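Long-range contacts in branched-chain alpha-ketoacid decarboxylase (Lactococcus lactis, PDB 2VBF), which probably decarboxylates branched-chain and aromatic alpha-keto acids to aldehydes, using thiamine diphosphate and a magnesium ion as cofactors: residues 154-160 and 182-188; 402-408 and 553-558. All coordinates share one frame; numbering follows the deposited sequence.

Contact 1: 154-160 and 182-188; sequences TAARTLL and PVYINLP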
ATOM      1  N   THR A 154      -5.206 -14.720  -6.160  1.00 10.14           N
ATOM      2  CA  THR A 154      -6.552 -15.110  -5.764  1.00 10.81           C
ATOM      3  C   THR A 154      -6.888 -16.509  -6.283  1.00 11.05           C
ATOM      4  O   THR A 154      -6.455 -16.903  -7.357  1.00 12.23           O
ATOM      5  CB  THR A 154      -7.613 -14.104  -6.313  1.00 10.05           C
ATOM      6  OG1 THR A 154      -7.410 -13.915  -7.718  1.00 10.90           O
ATOM      7  CG2 THR A 154      -7.551 -12.722  -5.588  1.00  8.44           C
ATOM      8  N   ALA A 155      -7.635 -17.275  -5.491  1.00 10.87           N
ATOM      9  CA  ALA A 155      -8.088 -18.601  -5.915  1.00 12.19           C
ATOM     10  C   ALA A 155      -9.250 -18.506  -6.894  1.00 12.71           C
ATOM     11  O   ALA A 155      -9.462 -19.407  -7.717  1.00 12.88           O
ATOM     12  CB  ALA A 155      -8.500 -19.407  -4.726  1.00 12.01           C
ATOM     13  N   ALA A 156     -10.032 -17.440  -6.768  1.00 11.93           N
ATOM     14  CA  ALA A 156     -11.162 -17.201  -7.646  1.00 12.34           C
ATOM     15  C   ALA A 156     -11.492 -15.719  -7.636  1.00 12.42           C
ATOM     16  O   ALA A 156     -11.203 -15.017  -6.662  1.00 11.78           O
ATOM     17  CB  ALA A 156     -12.376 -18.013  -7.179  1.00 12.36           C
ATOM     18  N   ARG A 157     -12.108 -15.257  -8.716  1.00 11.79           N
ATOM     19  CA  ARG A 157     -12.467 -13.854  -8.866  1.00 12.50           C
ATOM     20  C   ARG A 157     -13.695 -13.706  -9.745  1.00 12.52           C
ATOM     21  O   ARG A 157     -13.911 -14.525 -10.643  1.00 11.66           O
ATOM     22  CB  ARG A 157     -11.291 -13.076  -9.449  1.00 13.70           C
ATOM     23  CG  ARG A 157     -10.934 -13.399 -10.886  1.00 15.23           C
ATOM     24  CD  ARG A 157      -9.451 -13.196 -11.142  1.00 15.58           C
ATOM     25  NE  ARG A 157      -8.711 -14.161 -10.361  1.00 16.60           N
ATOM     26  CZ  ARG A 157      -8.549 -15.443 -10.686  1.00 16.33           C
ATOM     27  NH1 ARG A 157      -9.019 -15.947 -11.825  1.00 16.70           N
ATOM     28  NH2 ARG A 157      -7.881 -16.230  -9.866  1.00 17.65           N
ATOM     29  N   THR A 158     -14.493 -12.672  -9.487  1.00 12.11           N
ATOM     30  CA  THR A 158     -15.704 -12.440 -10.270  1.00 12.94           C
ATOM     31  C   THR A 158     -16.040 -10.961 -10.424  1.00 13.29           C
ATOM     32  O   THR A 158     -15.830 -10.174  -9.498  1.00 14.36           O
ATOM     33  CB  THR A 158     -16.926 -13.187  -9.653  1.00 13.64           C
ATOM     34  OG1 THR A 158     -18.084 -13.055 -10.511  1.00 14.73           O
ATOM     35  CG2 THR A 158     -17.263 -12.653  -8.265  1.00 13.23           C
ATOM     36  N   LEU A 159     -16.530 -10.608 -11.610  1.00 14.16           N
ATOM     37  CA  LEU A 159     -17.226  -9.344 -11.852  1.00 14.97           C
ATOM     38  C   LEU A 159     -18.721  -9.642 -11.850  1.00 15.74           C
ATOM     39  O   LEU A 159     -19.223 -10.329 -12.762  1.00 16.69           O
ATOM     40  CB  LEU A 159     -16.832  -8.745 -13.202  1.00 16.26           C
ATOM     41  CG  LEU A 159     -17.695  -7.576 -13.700  1.00 16.78           C
ATOM     42  CD1 LEU A 159     -17.745  -6.437 -12.663  1.00 19.10           C
ATOM     43  CD2 LEU A 159     -17.198  -7.096 -15.048  1.00 17.76           C
ATOM     44  N   LEU A 160     -19.438  -9.130 -10.854  1.00 14.94           N
ATOM     45  CA  LEU A 160     -20.841  -9.467 -10.715  1.00 15.46           C
ATOM     46  C   LEU A 160     -21.712  -8.644 -11.671  1.00 15.61           C
ATOM     47  O   LEU A 160     -21.393  -7.499 -12.007  1.00 16.40           O
ATOM     48  CB  LEU A 160     -21.338  -9.264  -9.286  1.00 14.82           C
ATOM     49  CG  LEU A 160     -20.640 -10.026  -8.157  1.00 14.36           C
ATOM     50  CD1 LEU A 160     -21.286  -9.653  -6.828  1.00 16.09           C
ATOM     51  CD2 LEU A 160     -20.670 -11.543  -8.384  1.00 13.87           C
ATOM     52  N   PRO A 182      -7.491 -16.604  -0.589  1.00 11.48           N
ATOM     53  CA  PRO A 182      -8.327 -15.424  -0.833  1.00 10.97           C
ATOM     54  C   PRO A 182      -9.103 -15.463  -2.146  1.00 10.37           C
ATOM     55  O   PRO A 182      -8.663 -16.048  -3.137  1.00  9.04           O
ATOM     56  CB  PRO A 182      -7.342 -14.245  -0.804  1.00 11.74           C
ATOM     57  CG  PRO A 182      -6.002 -14.835  -0.852  1.00 13.46           C
ATOM     58  CD  PRO A 182      -6.068 -16.269  -0.474  1.00 11.98           C
ATOM     59  N   VAL A 183     -10.262 -14.818  -2.129  1.00 10.80           N
ATOM     60  CA  VAL A 183     -11.058 -14.634  -3.324  1.00 10.03           C
ATOM     61  C   VAL A 183     -11.469 -13.176  -3.429  1.00 11.31           C
ATOM     62  O   VAL A 183     -11.308 -12.395  -2.483  1.00 11.30           O
ATOM     63  CB  VAL A 183     -12.284 -15.552  -3.343  1.00 10.56           C
ATOM     64  CG1 VAL A 183     -11.823 -17.013  -3.277  1.00 12.68           C
ATOM     65  CG2 VAL A 183     -13.238 -15.210  -2.191  1.00 11.36           C
ATOM     66  N   TYR A 184     -12.017 -12.836  -4.586  1.00 10.41           N
ATOM     67  CA  TYR A 184     -12.179 -11.446  -5.024  1.00 10.86           C
ATOM     68  C   TYR A 184     -13.533 -11.281  -5.718  1.00 12.44           C
ATOM     69  O   TYR A 184     -13.865 -12.038  -6.629  1.00 11.99           O
ATOM     70  CB  TYR A 184     -11.017 -11.135  -5.957  1.00 11.33           C
ATOM     71  CG  TYR A 184     -11.002  -9.808  -6.701  1.00 12.25           C
ATOM     72  CD1 TYR A 184     -10.081  -8.818  -6.357  1.00 13.01           C
ATOM     73  CD2 TYR A 184     -11.805  -9.583  -7.816  1.00 13.99           C
ATOM     74  CE1 TYR A 184     -10.001  -7.626  -7.078  1.00 12.38           C
ATOM     75  CE2 TYR A 184     -11.722  -8.401  -8.545  1.00 13.39           C
ATOM     76  CZ  TYR A 184     -10.831  -7.420  -8.162  1.00 13.00           C
ATOM     77  OH  TYR A 184     -10.729  -6.247  -8.881  1.00 14.55           O
ATOM     78  N   ILE A 185     -14.290 -10.277  -5.277  1.00 10.89           N
ATOM     79  CA  ILE A 185     -15.633  -9.991  -5.779  1.00 11.24           C
ATOM     80  C   ILE A 185     -15.693  -8.526  -6.153  1.00 11.45           C
ATOM     81  O   ILE A 185     -15.554  -7.668  -5.287  1.00 13.51           O
ATOM     82  CB  ILE A 185     -16.718 -10.310  -4.719  1.00 11.36           C
ATOM     83  CG1 ILE A 185     -16.679 -11.801  -4.344  1.00 12.72           C
ATOM     84  CG2 ILE A 185     -18.099  -9.884  -5.207  1.00 11.82           C
ATOM     85  CD1 ILE A 185     -17.569 -12.176  -3.158  1.00 12.75           C
ATOM     86  N   ASN A 186     -15.845  -8.250  -7.448  1.00 11.82           N
ATOM     87  CA  ASN A 186     -16.029  -6.893  -7.949  1.00 11.90           C
ATOM     88  C   ASN A 186     -17.538  -6.669  -8.024  1.00 12.57           C
ATOM     89  O   ASN A 186     -18.246  -7.397  -8.721  1.00 12.92           O
ATOM     90  CB  ASN A 186     -15.291  -6.704  -9.288  1.00 13.24           C
ATOM     91  CG  ASN A 186     -15.589  -5.376  -9.970  1.00 14.17           C
ATOM     92  OD1 ASN A 186     -14.675  -4.691 -10.473  1.00 20.37           O
ATOM     93  ND2 ASN A 186     -16.855  -5.025 -10.040  1.00 10.87           N
ATOM     94  N   LEU A 187     -18.012  -5.663  -7.281  1.00 12.72           N
ATOM     95  CA  LEU A 187     -19.437  -5.385  -7.101  1.00 12.16           C
ATOM     96  C   LEU A 187     -19.812  -3.993  -7.631  1.00 13.28           C
ATOM     97  O   LEU A 187     -19.595  -2.981  -6.946  1.00 13.85           O
ATOM     98  CB  LEU A 187     -19.764  -5.455  -5.614  1.00 12.15           C
ATOM     99  CG  LEU A 187     -21.202  -5.191  -5.143  1.00 13.88           C
ATOM    100  CD1 LEU A 187     -22.114  -6.277  -5.658  1.00 14.96           C
ATOM    101  CD2 LEU A 187     -21.255  -5.156  -3.635  1.00 14.41           C
ATOM    102  N   PRO A 188     -20.345  -3.917  -8.854  1.00 14.28           N
ATOM    103  CA  PRO A 188     -20.803  -2.608  -9.351  1.00 15.52           C
ATOM    104  C   PRO A 188     -21.910  -2.014  -8.472  1.00 16.62           C
ATOM    105  O   PRO A 188     -22.702  -2.756  -7.904  1.00 19.68           O
ATOM    106  CB  PRO A 188     -21.311  -2.935 -10.758  1.00 13.64           C
ATOM    107  CG  PRO A 188     -20.533  -4.202 -11.142  1.00 15.39           C
ATOM    108  CD  PRO A 188     -20.504  -4.979  -9.866  1.00 14.53           C
TER
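Strands 156-159 and 183-188 run parallel, their axes 4.8 Å apart at closest with 2° between them, and pair Arg157 with Tyr184, Thr158 with Ile185 and Leu159 with Asn186. Backbone bonds begin with Ala155 N to Pro182 O (2.8 Å) and finish with Leu160 N to Asn186 O (3.0 Å); between them Tyr184 N to Ala156 O is bent and weak, whereas Asn186 N to Thr158 O is nearly straight at 171°.

On the face carrying Arg157 and Tyr184, Arg157 CB lies 3.9 Å from Tyr184 CD2. Beyond CB the arginine folds back along its own strand: CG sits between the backbone N and carbonyl carbon (chi1 68°) and the chain bends again at chi3, which lets NE and NH2 take Thr154 OG1 side-on, in the guanidinium plane; that oxygen is also hydrogen-bonded to the backbone O of His150. The ring hydroxyl of Tyr184 reaches Glu99. Leu159 lies alongside Asn186, pointing the same way, with CD1 3.9 Å from Pro188 CG; Asn186 ND2 bonds to Ser122.

On the face of Thr158 and Ile185, Thr158 CG2 lies near Ile185 CG1, and past the strand end Leu160 CD1 meets Ile185 CG2 at 3.6 Å and Leu187 CD1 at 3.7 Å. Thr158 OG1 bonds to Glu168 of helix 165-179. That helix links the strands, making a beta-alpha-beta crossover at one edge of the parallel sheet of the N-terminal thiamine diphosphate-binding domain.

Contact 2: 402-408 and 553-558; sequences TSFFGAS and DAPKLL. With TPP (thiamine diphosphate), chain F.
Thr402, Phe405 and Gly406 on one side of helix 402-407 meet Pro555, Leu557 and Leu558 at the start of helix 556-568, and the two segments meet through van der Waals contact, without hydrogen bonds between them.

Thr402 works in two directions. Its OG1 sits between the backbone N and carbonyl carbon (chi1 65°), which brings it 2.7 Å from O2B of thiamine diphosphate, while CG2, beside the backbone N, touches Leu558 CD2 at 3.7 Å. The backbone N of Thr402 also bonds to O2B and O1B, so the terminal phosphate is held by both backbone and side chain at the first turn of the helix, whose dipole would probably help to stabilise the negative charge.

With CG anti to the carbonyl carbon and beside the backbone N (chi1 -67°), the Phe405 ring is laid across the Leu558 side chain at about a right angle, CD2 3.8 Å from Leu558 CD1. Phe404 CD2 lies over one face of this ring, 3.9 Å above its plane. Leu557 approaches from another quarter: CD2 lies near the ring plane at the edge, 4.2 Å from Phe405 CD1, and also packs 3.6 Å from Phe405 O. Pro555, at the N-cap position of its helix, sets CD 3.7 Å from Thr402 CB, and its ring packs on the backbone of Gly406, with CG 3.9 Å from Gly406 N.

Leu558 also touches Val484, another cofactor-binding residue. The C-terminal helix thus packs behind the diphosphate end of the thiamine diphosphate site, in the C-terminal cofactor-binding domain.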
ATOM      1  N   THR A 402      13.853  -8.694  14.852  1.00 12.51           N
ATOM      2  CA  THR A 402      14.245  -9.351  16.103  1.00 12.51           C
ATOM      3  C   THR A 402      13.036  -9.987  16.789  1.00 11.61           C
ATOM      4  O   THR A 402      13.170 -11.047  17.389  1.00 13.08           O
ATOM      5  CB  THR A 402      14.995  -8.400  17.066  1.00 12.74           C
ATOM      6  OG1 THR A 402      14.138  -7.339  17.505  1.00 12.06           O
ATOM      7  CG2 THR A 402      16.242  -7.836  16.392  1.00 11.77           C
ATOM      8  N   SER A 403      11.875  -9.342  16.696  1.00 10.90           N
ATOM      9  CA  SER A 403      10.653  -9.854  17.355  1.00 11.62           C
ATOM     10  C   SER A 403      10.271 -11.269  16.892  1.00 12.75           C
ATOM     11  O   SER A 403      10.090 -12.174  17.714  1.00 11.01           O
ATOM     12  CB  SER A 403       9.479  -8.905  17.147  1.00 12.59           C
ATOM     13  OG  SER A 403       9.652  -7.667  17.807  1.00 11.93           O
ATOM     14  N   PHE A 404      10.155 -11.472  15.581  1.00 12.96           N
ATOM     15  CA  PHE A 404       9.797 -12.802  15.076  1.00 14.82           C
ATOM     16  C   PHE A 404      10.828 -13.839  15.483  1.00 15.59           C
ATOM     17  O   PHE A 404      10.466 -14.900  15.984  1.00 17.31           O
ATOM     18  CB  PHE A 404       9.629 -12.827  13.555  1.00 15.02           C
ATOM     19  CG  PHE A 404       9.280 -14.188  13.023  1.00 13.33           C
ATOM     20  CD1 PHE A 404       7.988 -14.648  13.094  1.00 16.53           C
ATOM     21  CD2 PHE A 404      10.258 -15.024  12.505  1.00 15.12           C
ATOM     22  CE1 PHE A 404       7.656 -15.903  12.619  1.00 14.63           C
ATOM     23  CE2 PHE A 404       9.936 -16.275  12.019  1.00 14.64           C
ATOM     24  CZ  PHE A 404       8.634 -16.726  12.092  1.00 14.82           C
ATOM     25  N   PHE A 405      12.106 -13.550  15.272  1.00 16.37           N
ATOM     26  CA  PHE A 405      13.133 -14.553  15.548  1.00 17.61           C
ATOM     27  C   PHE A 405      13.297 -14.862  17.039  1.00 18.51           C
ATOM     28  O   PHE A 405      13.543 -16.008  17.403  1.00 21.22           O
ATOM     29  CB  PHE A 405      14.435 -14.194  14.847  1.00 20.74           C
ATOM     30  CG  PHE A 405      14.316 -14.280  13.358  1.00 22.12           C
ATOM     31  CD1 PHE A 405      14.160 -15.519  12.742  1.00 23.87           C
ATOM     32  CD2 PHE A 405      14.286 -13.138  12.579  1.00 23.59           C
ATOM     33  CE1 PHE A 405      14.011 -15.617  11.358  1.00 23.19           C
ATOM     34  CE2 PHE A 405      14.147 -13.226  11.196  1.00 24.66           C
ATOM     35  CZ  PHE A 405      14.000 -14.468  10.586  1.00 23.83           C
ATOM     36  N   GLY A 406      13.078 -13.863  17.888  1.00 15.68           N
ATOM     37  CA  GLY A 406      13.026 -14.079  19.331  1.00 15.91           C
ATOM     38  C   GLY A 406      11.781 -14.803  19.815  1.00 15.05           C
ATOM     39  O   GLY A 406      11.871 -15.788  20.566  1.00 16.70           O
ATOM     40  N   ALA A 407      10.615 -14.311  19.402  1.00 13.86           N
ATOM     41  CA  ALA A 407       9.353 -14.847  19.899  1.00 13.55           C
ATOM     42  C   ALA A 407       9.081 -16.253  19.352  1.00 13.84           C
ATOM     43  O   ALA A 407       8.361 -17.032  19.980  1.00 15.01           O
ATOM     44  CB  ALA A 407       8.202 -13.912  19.559  1.00 14.63           C
ATOM     45  N   SER A 408       9.638 -16.576  18.185  1.00 14.23           N
ATOM     46  CA  SER A 408       9.287 -17.816  17.489  1.00 15.48           C
ATOM     47  C   SER A 408       9.663 -19.066  18.288  1.00 16.58           C
ATOM     48  O   SER A 408       9.004 -20.097  18.151  1.00 19.53           O
ATOM     49  CB  SER A 408       9.906 -17.888  16.084  1.00 14.94           C
ATOM     50  OG  SER A 408      11.312 -18.044  16.140  1.00 18.31           O
ATOM     51  N   ASP A 553      22.134  -5.345  19.112  1.00 18.16           N
ATOM     52  CA  ASP A 553      21.641  -6.513  19.841  1.00 17.88           C
ATOM     53  C   ASP A 553      20.614  -7.286  19.011  1.00 17.77           C
ATOM     54  O   ASP A 553      19.618  -6.729  18.561  1.00 16.08           O
ATOM     55  CB  ASP A 553      21.028  -6.048  21.157  1.00 18.37           C
ATOM     56  CG  ASP A 553      20.670  -7.189  22.099  1.00 17.71           C
ATOM     57  OD1 ASP A 553      21.088  -8.343  21.883  1.00 20.44           O
ATOM     58  OD2 ASP A 553      19.941  -6.897  23.070  1.00 19.04           O
ATOM     59  N   ALA A 554      20.877  -8.567  18.810  1.00 18.81           N
ATOM     60  CA  ALA A 554      19.953  -9.457  18.104  1.00 18.48           C
ATOM     61  C   ALA A 554      19.843 -10.782  18.862  1.00 19.35           C
ATOM     62  O   ALA A 554      20.835 -11.246  19.424  1.00 19.67           O
ATOM     63  CB  ALA A 554      20.449  -9.705  16.704  1.00 18.96           C
ATOM     64  N   PRO A 555      18.648 -11.394  18.872  1.00 19.10           N
ATOM     65  CA  PRO A 555      18.492 -12.682  19.542  1.00 19.27           C
ATOM     66  C   PRO A 555      19.361 -13.743  18.875  1.00 20.46           C
ATOM     67  O   PRO A 555      19.635 -13.654  17.679  1.00 17.06           O
ATOM     68  CB  PRO A 555      17.002 -12.994  19.372  1.00 19.99           C
ATOM     69  CG  PRO A 555      16.596 -12.234  18.182  1.00 19.19           C
ATOM     70  CD  PRO A 555      17.398 -10.968  18.219  1.00 19.01           C
ATOM     71  N   LYS A 556      19.809 -14.725  19.654  1.00 20.29           N
ATOM     72  CA  LYS A 556      20.724 -15.755  19.145  1.00 22.75           C
ATOM     73  C   LYS A 556      20.293 -16.346  17.805  1.00 21.44           C
ATOM     74  O   LYS A 556      21.122 -16.518  16.914  1.00 22.80           O
ATOM     75  CB  LYS A 556      20.907 -16.871  20.184  1.00 24.79           C
ATOM     76  CG  LYS A 556      21.768 -16.441  21.357  1.00 26.51           C
ATOM     77  CD  LYS A 556      22.019 -17.560  22.359  1.00 28.22           C
ATOM     78  CE  LYS A 556      23.024 -17.125  23.434  1.00 29.97           C
ATOM     79  NZ  LYS A 556      22.444 -16.165  24.422  1.00 32.82           N
ATOM     80  N   LEU A 557      19.006 -16.634  17.644  1.00 22.07           N
ATOM     81  CA  LEU A 557      18.527 -17.240  16.393  1.00 22.30           C
ATOM     82  C   LEU A 557      18.809 -16.321  15.199  1.00 21.74           C
ATOM     83  O   LEU A 557      19.218 -16.799  14.138  1.00 22.62           O
ATOM     84  CB  LEU A 557      17.030 -17.588  16.457  1.00 22.69           C
ATOM     85  CG  LEU A 557      16.440 -18.311  15.231  1.00 22.68           C
ATOM     86  CD1 LEU A 557      17.231 -19.577  14.925  1.00 24.16           C
ATOM     87  CD2 LEU A 557      14.963 -18.647  15.433  1.00 23.33           C
ATOM     88  N   LEU A 558      18.601 -15.016  15.376  1.00 21.18           N
ATOM     89  CA  LEU A 558      18.783 -14.052  14.285  1.00 22.08           C
ATOM     90  C   LEU A 558      20.261 -13.809  13.992  1.00 22.29           C
ATOM     91  O   LEU A 558      20.641 -13.574  12.844  1.00 21.08           O
ATOM     92  CB  LEU A 558      18.074 -12.721  14.582  1.00 22.63           C
ATOM     93  CG  LEU A 558      18.235 -11.592  13.557  1.00 23.50           C
ATOM     94  CD1 LEU A 558      17.893 -12.078  12.148  1.00 23.78           C
ATOM     95  CD2 LEU A 558      17.372 -10.406  13.933  1.00 21.42           C
TER
HETATM   96  N1' TPP F1551       9.428  -3.799   3.072  1.00 11.52           N
HETATM   97  C2' TPP F1551       8.399  -4.661   3.350  1.00 12.26           C
HETATM   98  CM2 TPP F1551       6.992  -4.246   3.024  1.00 11.19           C
HETATM   99  N3' TPP F1551       8.679  -5.886   3.904  1.00 11.29           N
HETATM  100  C4' TPP F1551       9.976  -6.260   4.181  1.00 11.75           C
HETATM  101  N4' TPP F1551      10.195  -7.448   4.695  1.00 10.13           N
HETATM  102  C5' TPP F1551      11.031  -5.377   3.926  1.00 12.35           C
HETATM  103  C6' TPP F1551      10.749  -4.139   3.363  1.00 12.21           C
HETATM  104  C7' TPP F1551      12.462  -5.740   4.249  1.00 13.32           C
HETATM  105  N3  TPP F1551      12.699  -5.838   5.686  1.00 13.38           N
HETATM  106  C2  TPP F1551      12.692  -6.993   6.446  1.00 16.74           C
HETATM  107  S1  TPP F1551      12.997  -6.811   8.024  1.00 15.66           S
HETATM  108  C5  TPP F1551      13.200  -5.219   7.797  1.00 14.15           C
HETATM  109  C4  TPP F1551      13.021  -4.785   6.483  1.00 14.36           C
HETATM  110  CM4 TPP F1551      13.157  -3.363   6.012  1.00 13.96           C
HETATM  111  C6  TPP F1551      13.579  -4.377   8.999  1.00 13.99           C
HETATM  112  C7  TPP F1551      12.571  -4.405  10.138  1.00 13.21           C
HETATM  113  O7  TPP F1551      13.083  -3.552  11.133  1.00 13.65           O
HETATM  114  PA  TPP F1551      12.405  -3.429  12.571  1.00 12.75           P
HETATM  115  O1A TPP F1551      10.897  -3.493  12.475  1.00 13.29           O
HETATM  116  O2A TPP F1551      12.886  -2.134  13.197  1.00 11.02           O
HETATM  117  O3A TPP F1551      12.901  -4.780  13.310  1.00 11.54           O
HETATM  118  PB  TPP F1551      14.256  -5.005  14.176  1.00 13.16           P
HETATM  119  O1B TPP F1551      15.012  -6.101  13.479  1.00 13.07           O
HETATM  120  O2B TPP F1551      13.789  -5.481  15.523  1.00 12.24           O
HETATM  121  O3B TPP F1551      15.038  -3.726  14.281  1.00 12.75           O

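How the contacts relate
Both contacts are largely buried, yet they lie on opposite sides of the chain's centre: their own centres are 38 Å apart, their nearest atoms about 19 Å, and they share no element. Contact 1 joins neighbours in a sheet, with 21 residues between its segments, and is held by backbone hydrogen bonds, one of them weak. Contact 2 closes a span of 144 residues and brings together two helix starts through van der Waals contacts of side chains with each other and with the backbone, burying 339 Å² against 586 Å² in contact 1. Their roles differ accordingly: contact 1 lies away from the cofactor and metal sites, whereas contact 2 includes a residue that binds the cofactor's diphosphate, beside the magnesium site.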